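Local coordinates for protein N-acetylglucosamine-6-phosphate deacetylase (Thermotoga maritima, PDB 1O12) that probably removes the acetyl group from N-acetylglucosamine-6-phosphate, as a metal-dependent hydrolase of the NagA family that carries one divalent metal cation per subunit, at residues K17-T29 against C320-N332. Sequence-based numbering, arbitrary orientation.
Sequences KVLIVDPIDGEFT and CSITELAKVSSYN
Glu27 reaches from the hairpin to the first turn of helix 322-332, where its carboxylate takes two bonds from one residue. Thr323 OG1 donates to Glu27 OE2 at 2.8 Å, arriving on the anti side and 20° out of the carboxylate plane; Thr323 N adds a weak bond to the same oxygen. This places a negative group at the N-terminal end of the helix, where the helix dipole would probably favour it. Ser321, the N-cap, closes that end as a capping box with Glu324: Glu324 N donates to Ser321 OG, and Ser321 N to Glu324 OE1.

Apolar packing follows along the helix. Val21 crosses Ile322 at about a right angle, its CG2 3.6 Å from Ile322 CG2. Its other branch, CG1, turned anti to the backbone N (chi1 -173°), lies over the Ile322 carbonyl and 4.2 Å from Ala326 CB. The ring of Pro23 packs against both Ala326 and Tyr331, with CG 4.0 Å from Ala326 CB and 3.5 Å from Tyr331 CB. Lys327 runs extended past the proline, its CG 3.8 Å from Pro23 CB. At the far end Ile24 CD1 meets the phenol end of Tyr331, 3.6 Å from OH.

Asp22 holds the turn that presents Pro23 and Ile24. Its OD2 accepts from Ile24 N, which makes an Asx turn, and from Asp25 N, which extends it to an Asx motif, while OD1 is held by Arg344 in a salt bridge and by Ile345 N.

The contact joins the antiparallel hairpin 18-22/26-29 of the small beta domain to a helix of the amidohydrolase domain, away from the metal site. Strand 18-22 pairs in parallel with strand 52-59, on which Ala326 also packs; Leu325 meets helix 307-318, and Val328 strand 262-265.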
ATOM      1  N   LYS A  17      -6.506  40.437  -1.127  1.00 44.58           N
ATOM      2  CA  LYS A  17      -6.035  40.027   0.177  1.00 45.48           C
ATOM      3  C   LYS A  17      -6.510  38.625   0.531  1.00 44.27           C
ATOM      4  O   LYS A  17      -7.201  38.422   1.541  1.00 43.67           O
ATOM      5  CB  LYS A  17      -6.529  41.018   1.243  1.00 49.12           C
ATOM      6  CG  LYS A  17      -6.177  42.486   0.994  1.00 52.01           C
ATOM      7  CD  LYS A  17      -6.755  43.388   2.095  1.00 54.94           C
ATOM      8  CE  LYS A  17      -8.295  43.308   2.195  1.00 57.40           C
ATOM      9  NZ  LYS A  17      -8.833  41.983   2.653  1.00 58.35           N
ATOM     10  N   VAL A  18      -6.148  37.651  -0.293  1.00 41.61           N
ATOM     11  CA  VAL A  18      -6.576  36.292  -0.011  1.00 38.83           C
ATOM     12  C   VAL A  18      -5.442  35.302  -0.012  1.00 36.80           C
ATOM     13  O   VAL A  18      -4.353  35.576  -0.517  1.00 38.42           O
ATOM     14  CB  VAL A  18      -7.661  35.788  -1.037  1.00 38.19           C
ATOM     15  CG1 VAL A  18      -8.977  36.402  -0.710  1.00 36.38           C
ATOM     16  CG2 VAL A  18      -7.252  36.099  -2.486  1.00 36.20           C
ATOM     17  N   LEU A  19      -5.703  34.151   0.577  1.00 34.69           N
ATOM     18  CA  LEU A  19      -4.728  33.088   0.574  1.00 33.89           C
ATOM     19  C   LEU A  19      -4.993  32.372  -0.751  1.00 33.15           C
ATOM     20  O   LEU A  19      -5.875  31.533  -0.831  1.00 33.22           O
ATOM     21  CB  LEU A  19      -4.982  32.124   1.721  1.00 33.02           C
ATOM     22  CG  LEU A  19      -3.740  31.352   2.153  1.00 34.25           C
ATOM     23  CD1 LEU A  19      -4.171  30.235   3.137  1.00 34.85           C
ATOM     24  CD2 LEU A  19      -3.026  30.772   0.965  1.00 31.64           C
ATOM     25  N   ILE A  20      -4.245  32.738  -1.789  1.00 33.58           N
ATOM     26  CA  ILE A  20      -4.384  32.138  -3.117  1.00 32.61           C
ATOM     27  C   ILE A  20      -3.803  30.718  -3.130  1.00 32.05           C
ATOM     28  O   ILE A  20      -2.679  30.493  -2.676  1.00 31.10           O
ATOM     29  CB  ILE A  20      -3.627  32.956  -4.163  1.00 32.89           C
ATOM     30  CG1 ILE A  20      -4.134  34.395  -4.141  1.00 35.13           C
ATOM     31  CG2 ILE A  20      -3.768  32.306  -5.559  1.00 32.23           C
ATOM     32  CD1 ILE A  20      -3.144  35.385  -4.812  1.00 34.36           C
ATOM     33  N   VAL A  21      -4.546  29.772  -3.678  1.00 29.31           N
ATOM     34  CA  VAL A  21      -4.058  28.419  -3.704  1.00 29.22           C
ATOM     35  C   VAL A  21      -4.087  27.827  -5.084  1.00 30.67           C
ATOM     36  O   VAL A  21      -5.155  27.587  -5.630  1.00 31.60           O
ATOM     37  CB  VAL A  21      -4.889  27.512  -2.789  1.00 29.37           C
ATOM     38  CG1 VAL A  21      -4.267  26.164  -2.709  1.00 28.17           C
ATOM     39  CG2 VAL A  21      -5.045  28.143  -1.408  1.00 29.02           C
ATOM     40  N   ASP A  22      -2.903  27.605  -5.644  1.00 31.54           N
ATOM     41  CA  ASP A  22      -2.745  26.994  -6.953  1.00 33.73           C
ATOM     42  C   ASP A  22      -2.023  25.638  -6.745  1.00 35.66           C
ATOM     43  O   ASP A  22      -1.054  25.539  -5.989  1.00 36.91           O
ATOM     44  CB  ASP A  22      -1.922  27.909  -7.881  1.00 33.23           C
ATOM     45  CG  ASP A  22      -1.836  27.379  -9.306  1.00 34.07           C
ATOM     46  OD1 ASP A  22      -2.849  27.423 -10.022  1.00 32.63           O
ATOM     47  OD2 ASP A  22      -0.758  26.901  -9.707  1.00 35.57           O
ATOM     48  N   PRO A  23      -2.487  24.585  -7.420  1.00 36.80           N
ATOM     49  CA  PRO A  23      -1.926  23.235  -7.338  1.00 38.21           C
ATOM     50  C   PRO A  23      -0.468  23.188  -7.741  1.00 39.92           C
ATOM     51  O   PRO A  23       0.262  22.299  -7.326  1.00 40.97           O
ATOM     52  CB  PRO A  23      -2.739  22.444  -8.348  1.00 39.72           C
ATOM     53  CG  PRO A  23      -3.965  23.279  -8.579  1.00 41.43           C
ATOM     54  CD  PRO A  23      -3.472  24.676  -8.502  1.00 39.18           C
ATOM     55  N   ILE A  24      -0.049  24.130  -8.573  1.00 40.62           N
ATOM     56  CA  ILE A  24       1.320  24.113  -9.062  1.00 41.38           C
ATOM     57  C   ILE A  24       2.233  25.184  -8.496  1.00 41.00           C
ATOM     58  O   ILE A  24       3.371  24.915  -8.145  1.00 39.87           O
ATOM     59  CB  ILE A  24       1.325  24.193 -10.609  1.00 42.65           C
ATOM     60  CG1 ILE A  24       0.750  22.897 -11.187  1.00 42.98           C
ATOM     61  CG2 ILE A  24       2.740  24.389 -11.133  1.00 41.31           C
ATOM     62  CD1 ILE A  24       0.581  22.949 -12.684  1.00 43.26           C
ATOM     63  N   ASP A  25       1.725  26.399  -8.400  1.00 41.39           N
ATOM     64  CA  ASP A  25       2.511  27.489  -7.892  1.00 40.64           C
ATOM     65  C   ASP A  25       2.484  27.582  -6.373  1.00 41.19           C
ATOM     66  O   ASP A  25       3.155  28.427  -5.796  1.00 43.81           O
ATOM     67  CB  ASP A  25       2.042  28.809  -8.539  1.00 39.17           C
ATOM     68  CG  ASP A  25       2.243  28.817 -10.049  1.00 39.57           C
ATOM     69  OD1 ASP A  25       3.282  28.274 -10.514  1.00 38.80           O
ATOM     70  OD2 ASP A  25       1.376  29.361 -10.773  1.00 37.93           O
ATOM     71  N   GLY A  26       1.720  26.730  -5.708  1.00 41.96           N
ATOM     72  CA  GLY A  26       1.693  26.799  -4.251  1.00 40.40           C
ATOM     73  C   GLY A  26       0.650  27.759  -3.700  1.00 41.07           C
ATOM     74  O   GLY A  26      -0.237  28.217  -4.439  1.00 39.59           O
ATOM     75  N   GLU A  27       0.745  28.053  -2.404  1.00 39.75           N
ATOM     76  CA  GLU A  27      -0.193  28.951  -1.750  1.00 41.83           C
ATOM     77  C   GLU A  27       0.484  30.234  -1.284  1.00 42.27           C
ATOM     78  O   GLU A  27       1.582  30.200  -0.770  1.00 41.67           O
ATOM     79  CB  GLU A  27      -0.859  28.252  -0.575  1.00 41.11           C
ATOM     80  CG  GLU A  27       0.112  27.495   0.250  1.00 43.78           C
ATOM     81  CD  GLU A  27      -0.564  26.463   1.089  1.00 44.08           C
ATOM     82  OE1 GLU A  27      -1.090  26.831   2.156  1.00 44.51           O
ATOM     83  OE2 GLU A  27      -0.588  25.288   0.665  1.00 45.23           O
ATOM     84  N   PHE A  28      -0.191  31.365  -1.462  1.00 43.08           N
ATOM     85  CA  PHE A  28       0.391  32.646  -1.084  1.00 42.95           C
ATOM     86  C   PHE A  28      -0.634  33.768  -1.054  1.00 43.01           C
ATOM     87  O   PHE A  28      -1.648  33.711  -1.754  1.00 43.84           O
ATOM     88  CB  PHE A  28       1.502  32.976  -2.070  1.00 41.44           C
ATOM     89  CG  PHE A  28       1.077  32.890  -3.504  1.00 41.31           C
ATOM     90  CD1 PHE A  28       0.346  33.920  -4.091  1.00 40.45           C
ATOM     91  CD2 PHE A  28       1.393  31.764  -4.267  1.00 40.72           C
ATOM     92  CE1 PHE A  28      -0.069  33.831  -5.419  1.00 40.64           C
ATOM     93  CE2 PHE A  28       0.981  31.667  -5.603  1.00 40.40           C
ATOM     94  CZ  PHE A  28       0.250  32.700  -6.178  1.00 40.04           C
ATOM     95  N   THR A  29      -0.379  34.783  -0.237  1.00 42.81           N
ATOM     96  CA  THR A  29      -1.300  35.911  -0.145  1.00 44.11           C
ATOM     97  C   THR A  29      -1.130  36.791  -1.361  1.00 44.25           C
ATOM     98  O   THR A  29      -0.025  36.938  -1.892  1.00 45.38           O
ATOM     99  CB  THR A  29      -1.052  36.765   1.103  1.00 45.05           C
ATOM    100  OG1 THR A  29       0.268  37.326   1.043  1.00 47.33           O
ATOM    101  CG2 THR A  29      -1.189  35.928   2.350  1.00 44.16           C
ATOM    102  N   CYS A 320      -2.858  17.166   5.120  1.00 32.45           N
ATOM    103  CA  CYS A 320      -2.177  17.711   3.937  1.00 32.69           C
ATOM    104  C   CYS A 320      -2.318  19.229   3.865  1.00 32.16           C
ATOM    105  O   CYS A 320      -3.063  19.839   4.631  1.00 35.00           O
ATOM    106  CB  CYS A 320      -2.760  17.112   2.660  1.00 34.67           C
ATOM    107  SG  CYS A 320      -4.444  17.727   2.370  1.00 34.51           S
ATOM    108  N   SER A 321      -1.612  19.849   2.935  1.00 32.26           N
ATOM    109  CA  SER A 321      -1.668  21.301   2.784  1.00 32.90           C
ATOM    110  C   SER A 321      -2.841  21.693   1.883  1.00 32.91           C
ATOM    111  O   SER A 321      -3.396  20.837   1.191  1.00 31.31           O
ATOM    112  CB  SER A 321      -0.389  21.803   2.147  1.00 33.40           C
ATOM    113  OG  SER A 321      -0.313  21.356   0.801  1.00 36.86           O
ATOM    114  N   ILE A 322      -3.205  22.983   1.892  1.00 32.83           N
ATOM    115  CA  ILE A 322      -4.288  23.461   1.051  1.00 32.10           C
ATOM    116  C   ILE A 322      -3.865  23.364  -0.396  1.00 30.70           C
ATOM    117  O   ILE A 322      -4.691  23.268  -1.264  1.00 32.15           O
ATOM    118  CB  ILE A 322      -4.688  24.884   1.374  1.00 33.10           C
ATOM    119  CG1 ILE A 322      -5.037  24.982   2.859  1.00 34.18           C
ATOM    120  CG2 ILE A 322      -5.941  25.253   0.572  1.00 34.05           C
ATOM    121  CD1 ILE A 322      -5.859  26.233   3.235  1.00 38.12           C
ATOM    122  N   THR A 323      -2.569  23.380  -0.654  1.00 30.33           N
ATOM    123  CA  THR A 323      -2.090  23.201  -2.020  1.00 30.94           C
ATOM    124  C   THR A 323      -2.376  21.769  -2.505  1.00 32.36           C
ATOM    125  O   THR A 323      -2.697  21.558  -3.664  1.00 34.04           O
ATOM    126  CB  THR A 323      -0.580  23.420  -2.137  1.00 30.31           C
ATOM    127  OG1 THR A 323      -0.281  24.819  -2.036  1.00 29.03           O
ATOM    128  CG2 THR A 323      -0.090  22.880  -3.448  1.00 27.48           C
ATOM    129  N   GLU A 324      -2.251  20.786  -1.625  1.00 31.07           N
ATOM    130  CA  GLU A 324      -2.513  19.411  -2.010  1.00 32.12           C
ATOM    131  C   GLU A 324      -4.001  19.130  -2.164  1.00 32.96           C
ATOM    132  O   GLU A 324      -4.395  18.269  -2.969  1.00 33.53           O
ATOM    133  CB  GLU A 324      -1.948  18.448  -0.970  1.00 34.18           C
ATOM    134  CG  GLU A 324      -0.434  18.360  -0.929  1.00 33.91           C
ATOM    135  CD  GLU A 324       0.010  17.736   0.368  1.00 35.94           C
ATOM    136  OE1 GLU A 324      -0.219  18.385   1.406  1.00 36.95           O
ATOM    137  OE2 GLU A 324       0.554  16.606   0.367  1.00 34.21           O
ATOM    138  N   LEU A 325      -4.809  19.839  -1.371  1.00 32.76           N
ATOM    139  CA  LEU A 325      -6.252  19.708  -1.398  1.00 32.84           C
ATOM    140  C   LEU A 325      -6.780  20.233  -2.718  1.00 32.54           C
ATOM    141  O   LEU A 325      -7.835  19.804  -3.168  1.00 32.79           O
ATOM    142  CB  LEU A 325      -6.903  20.503  -0.281  1.00 35.44           C
ATOM    143  CG  LEU A 325      -7.186  19.823   1.054  1.00 37.35           C
ATOM    144  CD1 LEU A 325      -7.865  20.857   1.974  1.00 37.77           C
ATOM    145  CD2 LEU A 325      -8.060  18.598   0.855  1.00 34.65           C
ATOM    146  N   ALA A 326      -6.060  21.169  -3.326  1.00 29.97           N
ATOM    147  CA  ALA A 326      -6.479  21.693  -4.613  1.00 30.88           C
ATOM    148  C   ALA A 326      -6.314  20.620  -5.695  1.00 30.69           C
ATOM    149  O   ALA A 326      -7.083  20.568  -6.670  1.00 31.23           O
ATOM    150  CB  ALA A 326      -5.661  22.919  -4.983  1.00 29.52           C
ATOM    151  N   LYS A 327      -5.316  19.757  -5.532  1.00 30.48           N
ATOM    152  CA  LYS A 327      -5.091  18.740  -6.544  1.00 29.94           C
ATOM    153  C   LYS A 327      -6.172  17.688  -6.470  1.00 28.97           C
ATOM    154  O   LYS A 327      -6.746  17.311  -7.486  1.00 27.14           O
ATOM    155  CB  LYS A 327      -3.731  18.107  -6.362  1.00 30.58           C
ATOM    156  CG  LYS A 327      -2.592  19.082  -6.503  1.00 32.70           C
ATOM    157  CD  LYS A 327      -1.278  18.333  -6.347  1.00 32.99           C
ATOM    158  CE  LYS A 327      -0.099  19.189  -6.716  1.00 34.20           C
ATOM    159  NZ  LYS A 327       1.113  18.326  -6.810  1.00 38.20           N
ATOM    160  N   VAL A 328      -6.469  17.247  -5.249  1.00 28.69           N
ATOM    161  CA  VAL A 328      -7.478  16.234  -5.052  1.00 27.61           C
ATOM    162  C   VAL A 328      -8.902  16.733  -5.231  1.00 26.05           C
ATOM    163  O   VAL A 328      -9.789  15.949  -5.558  1.00 24.48           O
ATOM    164  CB  VAL A 328      -7.345  15.564  -3.655  1.00 30.22           C
ATOM    165  CG1 VAL A 328      -5.932  15.027  -3.489  1.00 30.27           C
ATOM    166  CG2 VAL A 328      -7.714  16.542  -2.513  1.00 29.62           C
ATOM    167  N   SER A 329      -9.129  18.029  -5.039  1.00 25.60           N
ATOM    168  CA  SER A 329     -10.482  18.545  -5.188  1.00 26.88           C
ATOM    169  C   SER A 329     -10.794  19.108  -6.568  1.00 26.73           C
ATOM    170  O   SER A 329     -11.958  19.296  -6.887  1.00 28.69           O
ATOM    171  CB  SER A 329     -10.810  19.589  -4.121  1.00 25.67           C
ATOM    172  OG  SER A 329      -9.991  20.727  -4.276  1.00 30.10           O
ATOM    173  N   SER A 330      -9.791  19.388  -7.389  1.00 26.29           N
ATOM    174  CA  SER A 330     -10.100  19.889  -8.734  1.00 27.97           C
ATOM    175  C   SER A 330      -9.039  19.645  -9.809  1.00 26.63           C
ATOM    176  O   SER A 330      -9.346  19.111 -10.864  1.00 27.61           O
ATOM    177  CB  SER A 330     -10.446  21.398  -8.705  1.00 27.32           C
ATOM    178  OG  SER A 330      -9.281  22.222  -8.640  1.00 30.52           O
ATOM    179  N   TYR A 331      -7.801  20.033  -9.546  1.00 25.43           N
ATOM    180  CA  TYR A 331      -6.752  19.875 -10.537  1.00 25.53           C
ATOM    181  C   TYR A 331      -6.581  18.457 -11.110  1.00 26.75           C
ATOM    182  O   TYR A 331      -6.483  18.295 -12.329  1.00 26.89           O
ATOM    183  CB  TYR A 331      -5.410  20.382  -9.984  1.00 25.86           C
ATOM    184  CG  TYR A 331      -4.298  20.335 -10.993  1.00 26.55           C
ATOM    185  CD1 TYR A 331      -4.333  21.140 -12.140  1.00 28.48           C
ATOM    186  CD2 TYR A 331      -3.227  19.466 -10.830  1.00 27.25           C
ATOM    187  CE1 TYR A 331      -3.329  21.083 -13.100  1.00 28.34           C
ATOM    188  CE2 TYR A 331      -2.206  19.397 -11.779  1.00 29.21           C
ATOM    189  CZ  TYR A 331      -2.269  20.208 -12.908  1.00 30.02           C
ATOM    190  OH  TYR A 331      -1.271  20.132 -13.842  1.00 33.83           O
ATOM    191  N   ASN A 332      -6.535  17.438 -10.254  1.00 25.65           N
ATOM    192  CA  ASN A 332      -6.374  16.091 -10.758  1.00 26.84           C
ATOM    193  C   ASN A 332      -7.480  15.699 -11.761  1.00 27.26           C
ATOM    194  O   ASN A 332      -7.185  15.147 -12.815  1.00 27.92           O
ATOM    195  CB  ASN A 332      -6.280  15.085  -9.599  1.00 26.65           C
ATOM    196  CG  ASN A 332      -4.984  15.263  -8.761  1.00 30.21           C
ATOM    197  OD1 ASN A 332      -4.000  15.851  -9.230  1.00 29.21           O
ATOM    198  ND2 ASN A 332      -4.984  14.739  -7.528  1.00 29.03           N
TER